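Local atomic coordinates of endo-b-1,4-glucanase (Nasutitermes takasagoensis, PDB entry 1KS8), a protein that probably hydrolyses internal beta-1,4-glucosidic linkages in cellulose and related beta-glucans, as an endoglucanase of glycosyl hydrolase family 9. Residues D35-D40 with E131-A136; G75-E80 with A219-R224; V260-A265 with A311-E316; H359-S364 with C372-F377. All blocks are in the same frame, centred on the assembly; numbering follows the deposited sequence.

Contact 1. Residues D35-D40 with E131-A136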
loop_
_atom_site.group_PDB
_atom_site.type_symbol
_atom_site.label_atom_id
_atom_site.label_comp_id
_atom_site.label_asym_id
_atom_site.label_seq_id
_atom_site.Cartn_x
_atom_site.Cartn_y
_atom_site.Cartn_z
ATOM N N ASP A 35 12.735 -0.702 -18.528
ATOM C CA ASP A 35 13.582 0.055 -17.615
ATOM C C ASP A 35 13.245 1.539 -17.750
ATOM O O ASP A 35 13.061 2.044 -18.860
ATOM C CB ASP A 35 15.063 -0.148 -17.955
ATOM C CG ASP A 35 15.523 -1.581 -17.768
ATOM O OD1 ASP A 35 14.785 -2.389 -17.170
ATOM O OD2 ASP A 35 16.647 -1.892 -18.221
ATOM N N SER A 36 13.184 2.246 -16.626
ATOM C CA SER A 36 12.852 3.664 -16.657
ATOM C C SER A 36 13.296 4.365 -15.385
ATOM O O SER A 36 13.647 3.715 -14.398
ATOM C CB SER A 36 11.342 3.847 -16.823
ATOM O OG SER A 36 10.648 3.433 -15.656
ATOM N N ALA A 37 13.266 5.696 -15.421
ATOM C CA ALA A 37 13.652 6.520 -14.280
ATOM C C ALA A 37 15.009 6.084 -13.746
ATOM O O ALA A 37 15.221 6.012 -12.533
ATOM C CB ALA A 37 12.591 6.415 -13.184
ATOM N N LEU A 38 15.934 5.821 -14.664
ATOM C CA LEU A 38 17.273 5.363 -14.305
ATOM C C LEU A 38 18.201 6.463 -13.800
ATOM O O LEU A 38 19.326 6.182 -13.385
ATOM C CB LEU A 38 17.915 4.657 -15.503
ATOM C CG LEU A 38 17.126 3.460 -16.046
ATOM C CD1 LEU A 38 17.856 2.867 -17.245
ATOM C CD2 LEU A 38 16.955 2.416 -14.953
ATOM N N ASN A 39 17.731 7.707 -13.829
ATOM C CA ASN A 39 18.534 8.835 -13.366
ATOM C C ASN A 39 18.031 9.401 -12.040
ATOM O O ASN A 39 18.501 10.443 -11.587
ATOM C CB ASN A 39 18.540 9.944 -14.421
ATOM C CG ASN A 39 19.360 9.582 -15.644
ATOM O OD1 ASN A 39 18.916 9.766 -16.779
ATOM N ND2 ASN A 39 20.568 9.076 -15.421
ATOM N N ASP A 40 17.069 8.723 -11.419
ATOM C CA ASP A 40 16.536 9.192 -10.142
ATOM C C ASP A 40 17.678 9.273 -9.137
ATOM O O ASP A 40 18.376 8.284 -8.892
ATOM C CB ASP A 40 15.439 8.247 -9.643
ATOM C CG ASP A 40 14.121 8.441 -10.382
ATOM O OD1 ASP A 40 14.102 9.176 -11.391
ATOM O OD2 ASP A 40 13.103 7.858 -9.951
ATOM N N GLU A 131 9.771 5.216 -19.627
ATOM C CA GLU A 131 11.103 5.254 -20.223
ATOM C C GLU A 131 11.259 6.433 -21.185
ATOM O O GLU A 131 12.372 6.750 -21.604
ATOM C CB GLU A 131 11.409 3.943 -20.964
ATOM C CG GLU A 131 10.422 3.598 -22.077
ATOM C CD GLU A 131 9.301 2.678 -21.623
ATOM O OE1 GLU A 131 8.838 2.805 -20.466
ATOM O OE2 GLU A 131 8.875 1.830 -22.437
ATOM N N ASP A 132 10.148 7.082 -21.529
ATOM C CA ASP A 132 10.184 8.223 -22.443
ATOM C C ASP A 132 10.209 9.581 -21.740
ATOM O O ASP A 132 10.231 10.622 -22.398
ATOM C CB ASP A 132 8.989 8.186 -23.405
ATOM C CG ASP A 132 9.066 7.041 -24.400
ATOM O OD1 ASP A 132 10.153 6.449 -24.564
ATOM O OD2 ASP A 132 8.029 6.745 -25.029
ATOM N N MET A 133 10.198 9.582 -20.410
ATOM C CA MET A 133 10.226 10.840 -19.665
ATOM C C MET A 133 11.510 11.607 -19.942
ATOM O O MET A 133 12.584 11.019 -20.019
ATOM C CB MET A 133 10.128 10.587 -18.157
ATOM C CG MET A 133 8.792 10.042 -17.681
ATOM S SD MET A 133 8.666 10.048 -15.880
ATOM C CE MET A 133 9.642 8.604 -15.464
ATOM N N THR A 134 11.392 12.923 -20.087
ATOM C CA THR A 134 12.556 13.765 -20.335
ATOM C C THR A 134 12.579 14.962 -19.389
ATOM O O THR A 134 13.516 15.762 -19.419
ATOM C CB THR A 134 12.579 14.297 -21.783
ATOM O OG1 THR A 134 11.453 15.154 -22.000
ATOM C CG2 THR A 134 12.534 13.143 -22.773
ATOM N N MET A 135 11.555 15.087 -18.548
ATOM C CA MET A 135 11.489 16.206 -17.616
ATOM C C MET A 135 12.334 15.949 -16.378
ATOM O O MET A 135 12.614 14.802 -16.025
ATOM C CB MET A 135 10.040 16.481 -17.193
ATOM C CG MET A 135 9.497 15.578 -16.086
ATOM S SD MET A 135 9.311 13.840 -16.539
ATOM C CE MET A 135 7.751 13.895 -17.426
ATOM N N ALA A 136 12.745 17.030 -15.722
ATOM C CA ALA A 136 13.543 16.913 -14.513
ATOM C C ALA A 136 12.715 16.218 -13.443
ATOM O O ALA A 136 11.503 16.419 -13.351
ATOM C CB ALA A 136 13.973 18.295 -14.028
#

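Contact 2. Residues G75-E80 with A219-R224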
loop_
_atom_site.group_PDB
_atom_site.type_symbol
_atom_site.label_atom_id
_atom_site.label_comp_id
_atom_site.label_asym_id
_atom_site.label_seq_id
_atom_site.Cartn_x
_atom_site.Cartn_y
_atom_site.Cartn_z
ATOM N N GLY A 75 0.754 -8.940 5.675
ATOM C CA GLY A 75 0.010 -10.088 5.190
ATOM C C GLY A 75 0.911 -11.285 4.946
ATOM O O GLY A 75 0.503 -12.429 5.139
ATOM N N LEU A 76 2.140 -11.018 4.512
ATOM C CA LEU A 76 3.117 -12.070 4.249
ATOM C C LEU A 76 3.507 -12.779 5.539
ATOM O O LEU A 76 3.819 -13.971 5.535
ATOM C CB LEU A 76 4.374 -11.480 3.607
ATOM C CG LEU A 76 4.616 -11.763 2.125
ATOM C CD1 LEU A 76 5.890 -11.056 1.687
ATOM C CD2 LEU A 76 4.735 -13.262 1.889
ATOM N N ILE A 77 3.499 -12.037 6.640
ATOM C CA ILE A 77 3.854 -12.596 7.939
ATOM C C ILE A 77 2.717 -13.417 8.549
ATOM O O ILE A 77 2.915 -14.567 8.941
ATOM C CB ILE A 77 4.239 -11.476 8.935
ATOM C CG1 ILE A 77 5.491 -10.745 8.441
ATOM C CG2 ILE A 77 4.468 -12.068 10.325
ATOM C CD1 ILE A 77 5.763 -9.434 9.162
ATOM N N ASP A 78 1.526 -12.829 8.619
ATOM C CA ASP A 78 0.372 -13.500 9.211
ATOM C C ASP A 78 -0.308 -14.543 8.333
ATOM O O ASP A 78 -0.939 -15.472 8.843
ATOM C CB ASP A 78 -0.672 -12.462 9.633
ATOM C CG ASP A 78 -0.240 -11.652 10.836
ATOM O OD1 ASP A 78 -0.928 -10.661 11.156
ATOM O OD2 ASP A 78 0.777 -12.011 11.467
ATOM N N PHE A 79 -0.183 -14.400 7.019
ATOM C CA PHE A 79 -0.831 -15.329 6.100
ATOM C C PHE A 79 0.134 -15.869 5.053
ATOM O O PHE A 79 -0.202 -15.998 3.874
ATOM C CB PHE A 79 -2.025 -14.622 5.452
ATOM C CG PHE A 79 -2.993 -14.058 6.456
ATOM C CD1 PHE A 79 -3.821 -14.899 7.196
ATOM C CD2 PHE A 79 -3.028 -12.690 6.714
ATOM C CE1 PHE A 79 -4.667 -14.387 8.184
ATOM C CE2 PHE A 79 -3.867 -12.168 7.696
ATOM C CZ PHE A 79 -4.689 -13.018 8.434
ATOM N N GLU A 80 1.340 -16.198 5.505
ATOM C CA GLU A 80 2.373 -16.733 4.632
ATOM C C GLU A 80 1.874 -17.985 3.915
ATOM O O GLU A 80 2.203 -18.223 2.753
ATOM C CB GLU A 80 3.625 -17.068 5.449
ATOM C CG GLU A 80 4.820 -17.465 4.601
ATOM C CD GLU A 80 6.043 -17.797 5.430
ATOM O OE1 GLU A 80 7.108 -18.062 4.835
ATOM O OE2 GLU A 80 5.942 -17.794 6.675
ATOM N N ALA A 219 6.664 1.973 16.474
ATOM C CA ALA A 219 7.160 1.395 17.717
ATOM C C ALA A 219 6.651 -0.032 17.885
ATOM O O ALA A 219 7.397 -0.922 18.292
ATOM C CB ALA A 219 6.731 2.249 18.907
ATOM N N ALA A 220 5.379 -0.250 17.569
ATOM C CA ALA A 220 4.796 -1.580 17.689
ATOM C C ALA A 220 5.493 -2.567 16.759
ATOM O O ALA A 220 5.818 -3.684 17.160
ATOM C CB ALA A 220 3.303 -1.528 17.384
ATOM N N TRP A 221 5.726 -2.161 15.513
ATOM C CA TRP A 221 6.398 -3.037 14.562
ATOM C C TRP A 221 7.833 -3.330 14.980
ATOM O O TRP A 221 8.315 -4.452 14.819
ATOM C CB TRP A 221 6.362 -2.435 13.153
ATOM C CG TRP A 221 5.101 -2.785 12.423
ATOM C CD1 TRP A 221 4.043 -1.963 12.157
ATOM C CD2 TRP A 221 4.745 -4.075 11.918
ATOM N NE1 TRP A 221 3.045 -2.665 11.516
ATOM C CE2 TRP A 221 3.452 -3.964 11.358
ATOM C CE3 TRP A 221 5.393 -5.318 11.887
ATOM C CZ2 TRP A 221 2.794 -5.052 10.773
ATOM C CZ3 TRP A 221 4.739 -6.399 11.305
ATOM C CH2 TRP A 221 3.452 -6.257 10.756
ATOM N N LEU A 222 8.516 -2.328 15.524
ATOM C CA LEU A 222 9.886 -2.533 15.976
ATOM C C LEU A 222 9.914 -3.517 17.137
ATOM O O LEU A 222 10.826 -4.330 17.243
ATOM C CB LEU A 222 10.523 -1.203 16.378
ATOM C CG LEU A 222 11.155 -0.471 15.190
ATOM C CD1 LEU A 222 11.494 0.952 15.575
ATOM C CD2 LEU A 222 12.395 -1.232 14.732
ATOM N N TYR A 223 8.911 -3.452 18.007
ATOM C CA TYR A 223 8.857 -4.387 19.123
ATOM C C TYR A 223 8.692 -5.799 18.570
ATOM O O TYR A 223 9.371 -6.732 18.996
ATOM C CB TYR A 223 7.685 -4.070 20.052
ATOM C CG TYR A 223 7.467 -5.134 21.105
ATOM C CD1 TYR A 223 8.466 -5.444 22.028
ATOM C CD2 TYR A 223 6.271 -5.851 21.162
ATOM C CE1 TYR A 223 8.281 -6.443 22.982
ATOM C CE2 TYR A 223 6.076 -6.851 22.114
ATOM C CZ TYR A 223 7.086 -7.142 23.019
ATOM O OH TYR A 223 6.900 -8.133 23.956
ATOM N N ARG A 224 7.785 -5.953 17.613
ATOM C CA ARG A 224 7.538 -7.255 17.016
ATOM C C ARG A 224 8.785 -7.825 16.346
ATOM O O ARG A 224 9.029 -9.030 16.396
ATOM C CB ARG A 224 6.405 -7.155 15.988
ATOM C CG ARG A 224 5.986 -8.493 15.407
ATOM C CD ARG A 224 4.820 -8.350 14.446
ATOM N NE ARG A 224 4.251 -9.654 14.123
ATOM C CZ ARG A 224 3.082 -9.829 13.520
ATOM N NH1 ARG A 224 2.352 -8.779 13.165
ATOM N NH2 ARG A 224 2.631 -11.056 13.296
HETATM O O HOH W 1 -0.493 -9.092 13.218
#

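Contact 3. Residues V260-A265 with A311-E316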
loop_
_atom_site.group_PDB
_atom_site.type_symbol
_atom_site.label_atom_id
_atom_site.label_comp_id
_atom_site.label_asym_id
_atom_site.label_seq_id
_atom_site.Cartn_x
_atom_site.Cartn_y
_atom_site.Cartn_z
ATOM N N VAL A 260 -3.055 -0.239 14.223
ATOM C CA VAL A 260 -2.285 -0.147 15.461
ATOM C C VAL A 260 -2.950 -0.970 16.558
ATOM O O VAL A 260 -2.294 -1.729 17.271
ATOM C CB VAL A 260 -2.181 1.319 15.943
ATOM C CG1 VAL A 260 -1.633 1.369 17.363
ATOM C CG2 VAL A 260 -1.280 2.108 15.008
ATOM N N GLN A 261 -4.261 -0.817 16.679
ATOM C CA GLN A 261 -5.024 -1.525 17.694
ATOM C C GLN A 261 -5.038 -3.043 17.538
ATOM O O GLN A 261 -4.841 -3.771 18.511
ATOM C CB GLN A 261 -6.448 -0.972 17.725
ATOM C CG GLN A 261 -6.503 0.443 18.288
ATOM C CD GLN A 261 -7.776 1.185 17.940
ATOM O OE1 GLN A 261 -8.048 2.256 18.486
ATOM N NE2 GLN A 261 -8.557 0.632 17.022
ATOM N N VAL A 262 -5.259 -3.538 16.324
ATOM C CA VAL A 262 -5.281 -4.980 16.140
ATOM C C VAL A 262 -3.869 -5.549 16.278
ATOM O O VAL A 262 -3.689 -6.689 16.705
ATOM C CB VAL A 262 -5.913 -5.368 14.771
ATOM C CG1 VAL A 262 -4.938 -5.119 13.635
ATOM C CG2 VAL A 262 -6.365 -6.820 14.802
ATOM N N LEU A 263 -2.865 -4.740 15.946
ATOM C CA LEU A 263 -1.472 -5.167 16.057
ATOM C C LEU A 263 -1.102 -5.263 17.541
ATOM O O LEU A 263 -0.569 -6.277 17.991
ATOM C CB LEU A 263 -0.546 -4.157 15.368
ATOM C CG LEU A 263 0.743 -4.647 14.692
ATOM C CD1 LEU A 263 1.721 -3.479 14.615
ATOM C CD2 LEU A 263 1.369 -5.801 15.450
ATOM N N LEU A 264 -1.381 -4.203 18.297
ATOM C CA LEU A 264 -1.074 -4.202 19.723
ATOM C C LEU A 264 -1.870 -5.267 20.471
ATOM O O LEU A 264 -1.394 -5.819 21.461
ATOM C CB LEU A 264 -1.336 -2.819 20.334
ATOM C CG LEU A 264 -0.264 -1.767 20.027
ATOM C CD1 LEU A 264 -0.688 -0.420 20.577
ATOM C CD2 LEU A 264 1.067 -2.196 20.635
ATOM N N ALA A 265 -3.078 -5.562 20.000
ATOM C CA ALA A 265 -3.892 -6.585 20.644
ATOM C C ALA A 265 -3.157 -7.920 20.544
ATOM O O ALA A 265 -3.125 -8.697 21.497
ATOM C CB ALA A 265 -5.256 -6.683 19.966
ATOM N N ALA A 311 -11.833 -5.111 5.130
ATOM C CA ALA A 311 -11.868 -6.568 5.085
ATOM C C ALA A 311 -10.610 -7.141 5.734
ATOM O O ALA A 311 -10.679 -8.126 6.471
ATOM C CB ALA A 311 -11.988 -7.059 3.642
ATOM N N PHE A 312 -9.460 -6.528 5.470
ATOM C CA PHE A 312 -8.230 -7.034 6.063
ATOM C C PHE A 312 -8.226 -6.860 7.577
ATOM O O PHE A 312 -7.762 -7.739 8.301
ATOM C CB PHE A 312 -6.997 -6.354 5.472
ATOM C CG PHE A 312 -5.714 -6.989 5.914
ATOM C CD1 PHE A 312 -5.449 -8.321 5.608
ATOM C CD2 PHE A 312 -4.799 -6.285 6.687
ATOM C CE1 PHE A 312 -4.293 -8.946 6.068
ATOM C CE2 PHE A 312 -3.638 -6.903 7.153
ATOM C CZ PHE A 312 -3.388 -8.234 6.843
ATOM N N ILE A 313 -8.734 -5.729 8.060
ATOM C CA ILE A 313 -8.796 -5.508 9.500
ATOM C C ILE A 313 -9.685 -6.586 10.115
ATOM O O ILE A 313 -9.389 -7.107 11.190
ATOM C CB ILE A 313 -9.359 -4.103 9.836
ATOM C CG1 ILE A 313 -8.310 -3.037 9.502
ATOM C CG2 ILE A 313 -9.744 -4.020 11.314
ATOM C CD1 ILE A 313 -7.013 -3.154 10.302
ATOM N N MET A 314 -10.765 -6.934 9.423
ATOM C CA MET A 314 -11.677 -7.962 9.914
ATOM C C MET A 314 -10.990 -9.321 9.969
ATOM O O MET A 314 -11.181 -10.085 10.918
ATOM C CB MET A 314 -12.913 -8.049 9.021
ATOM C CG MET A 314 -13.839 -6.858 9.153
ATOM S SD MET A 314 -15.309 -7.042 8.137
ATOM C CE MET A 314 -15.886 -5.350 8.092
ATOM N N LEU A 315 -10.191 -9.625 8.950
ATOM C CA LEU A 315 -9.478 -10.894 8.906
ATOM C C LEU A 315 -8.435 -10.955 10.023
ATOM O O LEU A 315 -8.213 -12.012 10.622
ATOM C CB LEU A 315 -8.829 -11.077 7.531
ATOM C CG LEU A 315 -9.863 -11.358 6.433
ATOM C CD1 LEU A 315 -9.274 -11.082 5.056
ATOM C CD2 LEU A 315 -10.334 -12.799 6.544
ATOM N N GLU A 316 -7.808 -9.819 10.316
ATOM C CA GLU A 316 -6.813 -9.763 11.383
ATOM C C GLU A 316 -7.514 -9.911 12.730
ATOM O O GLU A 316 -6.991 -10.544 13.649
ATOM C CB GLU A 316 -6.046 -8.437 11.329
ATOM C CG GLU A 316 -4.950 -8.407 10.274
ATOM C CD GLU A 316 -3.710 -9.165 10.708
ATOM O OE1 GLU A 316 -2.910 -9.564 9.836
ATOM O OE2 GLU A 316 -3.527 -9.352 11.929
HETATM O O HOH W 2 -2.824 -8.334 14.615
#

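Contact 4. Residues H359-S364 with C372-F377. With SO4 (sulfate ion), chain B.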
loop_
_atom_site.group_PDB
_atom_site.type_symbol
_atom_site.label_atom_id
_atom_site.label_comp_id
_atom_site.label_asym_id
_atom_site.label_seq_id
_atom_site.Cartn_x
_atom_site.Cartn_y
_atom_site.Cartn_z
ATOM N N HIS A 359 -7.067 4.621 -15.244
ATOM C CA HIS A 359 -6.369 5.904 -15.352
ATOM C C HIS A 359 -4.909 5.571 -15.064
ATOM O O HIS A 359 -4.399 5.810 -13.967
ATOM C CB HIS A 359 -6.923 6.856 -14.295
ATOM C CG HIS A 359 -6.427 8.259 -14.421
ATOM N ND1 HIS A 359 -6.917 9.140 -15.360
ATOM C CD2 HIS A 359 -5.482 8.934 -13.726
ATOM C CE1 HIS A 359 -6.294 10.299 -15.239
ATOM N NE2 HIS A 359 -5.419 10.200 -14.256
ATOM N N HIS A 360 -4.230 5.052 -16.078
ATOM C CA HIS A 360 -2.871 4.564 -15.903
ATOM C C HIS A 360 -2.074 4.722 -17.192
ATOM O O HIS A 360 -2.417 4.150 -18.229
ATOM C CB HIS A 360 -3.016 3.098 -15.493
ATOM C CG HIS A 360 -1.750 2.439 -15.059
ATOM N ND1 HIS A 360 -0.944 1.737 -15.928
ATOM C CD2 HIS A 360 -1.189 2.311 -13.834
ATOM C CE1 HIS A 360 0.057 1.198 -15.255
ATOM N NE2 HIS A 360 -0.068 1.531 -13.981
ATOM N N ARG A 361 -0.996 5.491 -17.111
ATOM C CA ARG A 361 -0.164 5.773 -18.271
ATOM C C ARG A 361 0.542 4.608 -18.948
ATOM O O ARG A 361 0.323 4.358 -20.134
ATOM C CB ARG A 361 0.866 6.839 -17.906
ATOM C CG ARG A 361 0.248 8.198 -17.630
ATOM C CD ARG A 361 1.258 9.147 -17.011
ATOM N NE ARG A 361 0.704 10.483 -16.792
ATOM C CZ ARG A 361 -0.177 10.794 -15.845
ATOM N NH1 ARG A 361 -0.624 9.866 -15.009
ATOM N NH2 ARG A 361 -0.601 12.047 -15.726
ATOM N N SER A 362 1.381 3.885 -18.215
ATOM C CA SER A 362 2.133 2.811 -18.852
ATOM C C SER A 362 1.290 1.743 -19.534
ATOM O O SER A 362 1.644 1.285 -20.620
ATOM C CB SER A 362 3.121 2.171 -17.864
ATOM O OG SER A 362 2.469 1.462 -16.833
ATOM N N SER A 363 0.176 1.351 -18.929
ATOM C CA SER A 363 -0.660 0.329 -19.553
ATOM C C SER A 363 -1.438 0.853 -20.762
ATOM O O SER A 363 -1.849 0.080 -21.620
ATOM C CB SER A 363 -1.635 -0.277 -18.533
ATOM O OG SER A 363 -2.550 0.683 -18.039
ATOM N N SER A 364 -1.639 2.164 -20.836
ATOM C CA SER A 364 -2.382 2.740 -21.956
ATOM C C SER A 364 -1.555 2.800 -23.235
ATOM O O SER A 364 -2.094 2.870 -24.339
ATOM C CB SER A 364 -2.838 4.160 -21.614
ATOM O OG SER A 364 -1.759 5.082 -21.717
ATOM N N CYS A 372 3.405 7.519 -27.750
ATOM C CA CYS A 372 2.432 7.452 -26.670
ATOM C C CYS A 372 2.436 8.858 -26.103
ATOM O O CYS A 372 3.466 9.343 -25.629
ATOM C CB CYS A 372 2.813 6.474 -25.563
ATOM S SG CYS A 372 1.360 6.203 -24.496
ATOM N N ASP A 373 1.292 9.525 -26.182
ATOM C CA ASP A 373 1.180 10.887 -25.683
ATOM C C ASP A 373 -0.242 11.136 -25.210
ATOM O O ASP A 373 -0.984 10.187 -24.961
ATOM C CB ASP A 373 1.591 11.890 -26.774
ATOM C CG ASP A 373 0.746 11.785 -28.035
ATOM O OD1 ASP A 373 1.107 12.449 -29.031
ATOM O OD2 ASP A 373 -0.268 11.058 -28.043
ATOM N N TRP A 374 -0.634 12.399 -25.077
ATOM C CA TRP A 374 -1.985 12.681 -24.614
ATOM C C TRP A 374 -3.069 12.220 -25.578
ATOM O O TRP A 374 -4.228 12.088 -25.188
ATOM C CB TRP A 374 -2.140 14.166 -24.283
ATOM C CG TRP A 374 -1.488 14.513 -22.977
ATOM C CD1 TRP A 374 -0.251 15.060 -22.790
ATOM C CD2 TRP A 374 -2.018 14.265 -21.668
ATOM N NE1 TRP A 374 0.023 15.164 -21.446
ATOM C CE2 TRP A 374 -1.045 14.683 -20.736
ATOM C CE3 TRP A 374 -3.220 13.723 -21.195
ATOM C CZ2 TRP A 374 -1.236 14.579 -19.353
ATOM C CZ3 TRP A 374 -3.411 13.618 -19.818
ATOM C CH2 TRP A 374 -2.422 14.045 -18.915
ATOM N N ASN A 375 -2.710 11.976 -26.835
ATOM C CA ASN A 375 -3.702 11.482 -27.779
ATOM C C ASN A 375 -4.038 10.044 -27.382
ATOM O O ASN A 375 -5.144 9.566 -27.614
ATOM C CB ASN A 375 -3.167 11.533 -29.212
ATOM C CG ASN A 375 -3.012 12.952 -29.722
ATOM O OD1 ASN A 375 -1.899 13.449 -29.898
ATOM N ND2 ASN A 375 -4.135 13.617 -29.951
ATOM N N THR A 376 -3.074 9.359 -26.770
ATOM C CA THR A 376 -3.279 7.987 -26.313
ATOM C C THR A 376 -4.267 8.027 -25.147
ATOM O O THR A 376 -5.183 7.211 -25.064
ATOM C CB THR A 376 -1.949 7.351 -25.847
ATOM O OG1 THR A 376 -0.970 7.489 -26.883
ATOM C CG2 THR A 376 -2.142 5.865 -25.544
ATOM N N PHE A 377 -4.069 8.982 -24.244
ATOM C CA PHE A 377 -4.962 9.162 -23.105
ATOM C C PHE A 377 -6.380 9.417 -23.619
ATOM O O PHE A 377 -7.361 8.912 -23.070
ATOM C CB PHE A 377 -4.511 10.371 -22.279
ATOM C CG PHE A 377 -5.531 10.844 -21.281
ATOM C CD1 PHE A 377 -5.721 10.169 -20.080
ATOM C CD2 PHE A 377 -6.311 11.969 -21.547
ATOM C CE1 PHE A 377 -6.669 10.605 -19.155
ATOM C CE2 PHE A 377 -7.261 12.414 -20.631
ATOM C CZ PHE A 377 -7.441 11.730 -19.431
HETATM S S SO4 B . -2.645 11.678 -12.396
HETATM O O1 SO4 B . -4.237 11.824 -12.627
HETATM O O2 SO4 B . -2.047 12.599 -13.339
HETATM O O3 SO4 B . -2.351 11.954 -11.147
HETATM O O4 SO4 B . -2.369 10.327 -12.811
#

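Contact 1. Residues D35-D40 with E131-A136
S36 sets its CB against the backbone of E131 where two surface loops of this (alpha/alpha)6 fold pass each other. Loop 35-40 comes after helix 5-18, and loop 131-136 comes after helix 120-124. S36 CB lies 3.5 Å from E131 N. The CA atoms of S36 and E131 are 4.3 Å apart, so the backbones come close at this point. One residue earlier, the carbonyl O of D35 packs 3.3 Å from E131 CB. Beyond this CB, the chain of E131 leaves between its backbone N and carbonyl carbon (chi1 58°) and then bends at chi2. At the next step A37 CB meets the methyl CE of M133 at 4.3 Å. This is a light apolar touch. The last bond of the M133 side chain turns aside (chi3 -78°), and this swings CE toward A37.

Further out, S36 also rests on F53 and P130, while M133 touches D123 of helix 120-124. D35 OD1 accepts a hydrogen bond from L24 N. D40 OD2 forms a salt bridge with K60 and D40 OD1 one with R137, so its two oxygens join the turn to strand 60-61 and to the loop just after 131-136. A37 to D40 form a type I beta turn. Its own backbone bond, D40 N to A37 O, is weak at 3.5 Å.

Contact 2. Residues G75-E80 with A219-R224
I77 is the first residue of 75-80 to meet the other helix, and it uses two branches. Its CD1 comes 3.9 Å from W221 CZ3, approaching the indole obliquely. Its CG2 lies over one face of the R224 guanidinium, 3.6 Å from R224 NH2. I77 and R224 lie alongside, pointing opposite ways.

D78 follows and supplies the charge. R224 NH2 donates to D78 OD2 at 2.8 Å, a salt bridge with an N-H...O angle of 148°. OD2 uses its syn lone pair and meets the guanidinium edge 17° out of its plane. A water adds a second link: it accepts from R224 NH1 at 2.9 Å and probably donates to D78 OD1, which also lies close to E316 OE1. R224 gets this far because its chain is extended from CG to NE, with CG anti to the backbone N (chi1 -175°). A leucine here, lacking the guanidinium, would probably leave D78 OD2 without its cationic mate and I77 CG2 less covered.

F79 is the first residue past the helix and sits at the N-cap of helix 80-85. D78 CB packs over one face of its ring.

The contact joins the end of helix 62-78 to helix 212-226 in the (alpha/alpha)6 barrel. Helix 149-165 touches both partners, through I164 on I77 and R224. Helix 257-268 touches W221 through L263 and R224 through K266 and L267.

Contact 3. Residues V260-A265 with A311-E316
E316, which V262 meets across this helix pair, lays its CG over one face of the F312 ring. The carbon sits 3.6 Å above the ring plane and toward the rim. F312 is one helical turn before E316, and E316 N donates to F312 O. The same ring meets W74 edge to face, and F79 also touches it. The carboxylate of E316 stands between two polar neighbours. OE2 faces a water at 3.0 Å, and OE1 lies close to D78 OD1.

The direct contact is apolar. V262 CG2 rests 3.8 Å from E316 CB, and V262 CG1 is 4.2 Å from the same atom. The two side chains cross at about a right angle. V262 CG2 stands anti to the backbone N, which leaves CG1 between N and the carbonyl carbon (chi1 76°). CG1 then reaches I313 CD1 at 4.4 Å, a loose touch. I313 bends at chi2 (-62°), and this brings CD1 toward the valine. The CA atoms of V262 and E316 are 6.9 Å apart, so helices 257-268 and 303-319 of the (alpha/alpha)6 barrel run close here. L320 also packs on V262.

The same water lies 2.8 Å from V262 O, to which it probably donates. With more acceptors than protons, its bonds may alternate. A buried carboxylate close to that of D78 is likely to hold a proton more readily than one in water. D78 OD2 is paired with R224, but the two acids may share a proton, consistent with a structure at pH 2.5.

Contact 4. Residues H359-S364 with C372-F377
H359 and F377 both hold CG anti to the backbone N (chi1 -172° and 166°), and this brings H359 CE1 to 3.9 Å from F377 CE1. The two side chains meet at a slant. R361 runs extended from CG to NE, which places NH2 4.2 Å from W374 CH2. W374 CZ3 in turn covers one face of the F377 ring.

H359 and R361 together grip a sulfate, probably from the crystallisation liquor. H359 NE2 donates to sulfate O1 at 2.6 Å. R361 NH1 donates almost straight to sulfate O4, and R361 NH2 to sulfate O2, each at 2.8 Å. R405 O holds H359 ND1, and F126 O holds R361 NE. With an alanine in place of H359, sulfate O1 would probably lose this donor and a gap would open beside F377 CE1.

Farther along the segments, T376 CG2 packs 3.2 Å from S364 O, while S364 OG donates to R361 O. D373 and T376 form a capping box at the start of helix 374-377. The C365-C372 disulfide closes the loop between the segments.

The side chain of H359 is about 4 Å from that of E412, a predicted active-site residue. The sulfate site is thus consistent with part of the family 9 active-site cleft.

Contact 3 is buried and contact 2 partly so, while contact 1 lies at the surface. Contact 4 is partly buried and sits on the same side of the chain as contact 1, with nearest atoms about 5 Å apart. Contacts 2 and 3 lie on the opposite side and touch through their two acids and through W221 on L263. Both join barrel helices, but contact 2 relies on an ion pair and contact 3 on valine packing with a bridging water. Contacts 1 and 4 join loops and short helices instead. Contact 1 is van der Waals packing alone, whereas contact 4 combines rings with an anion site.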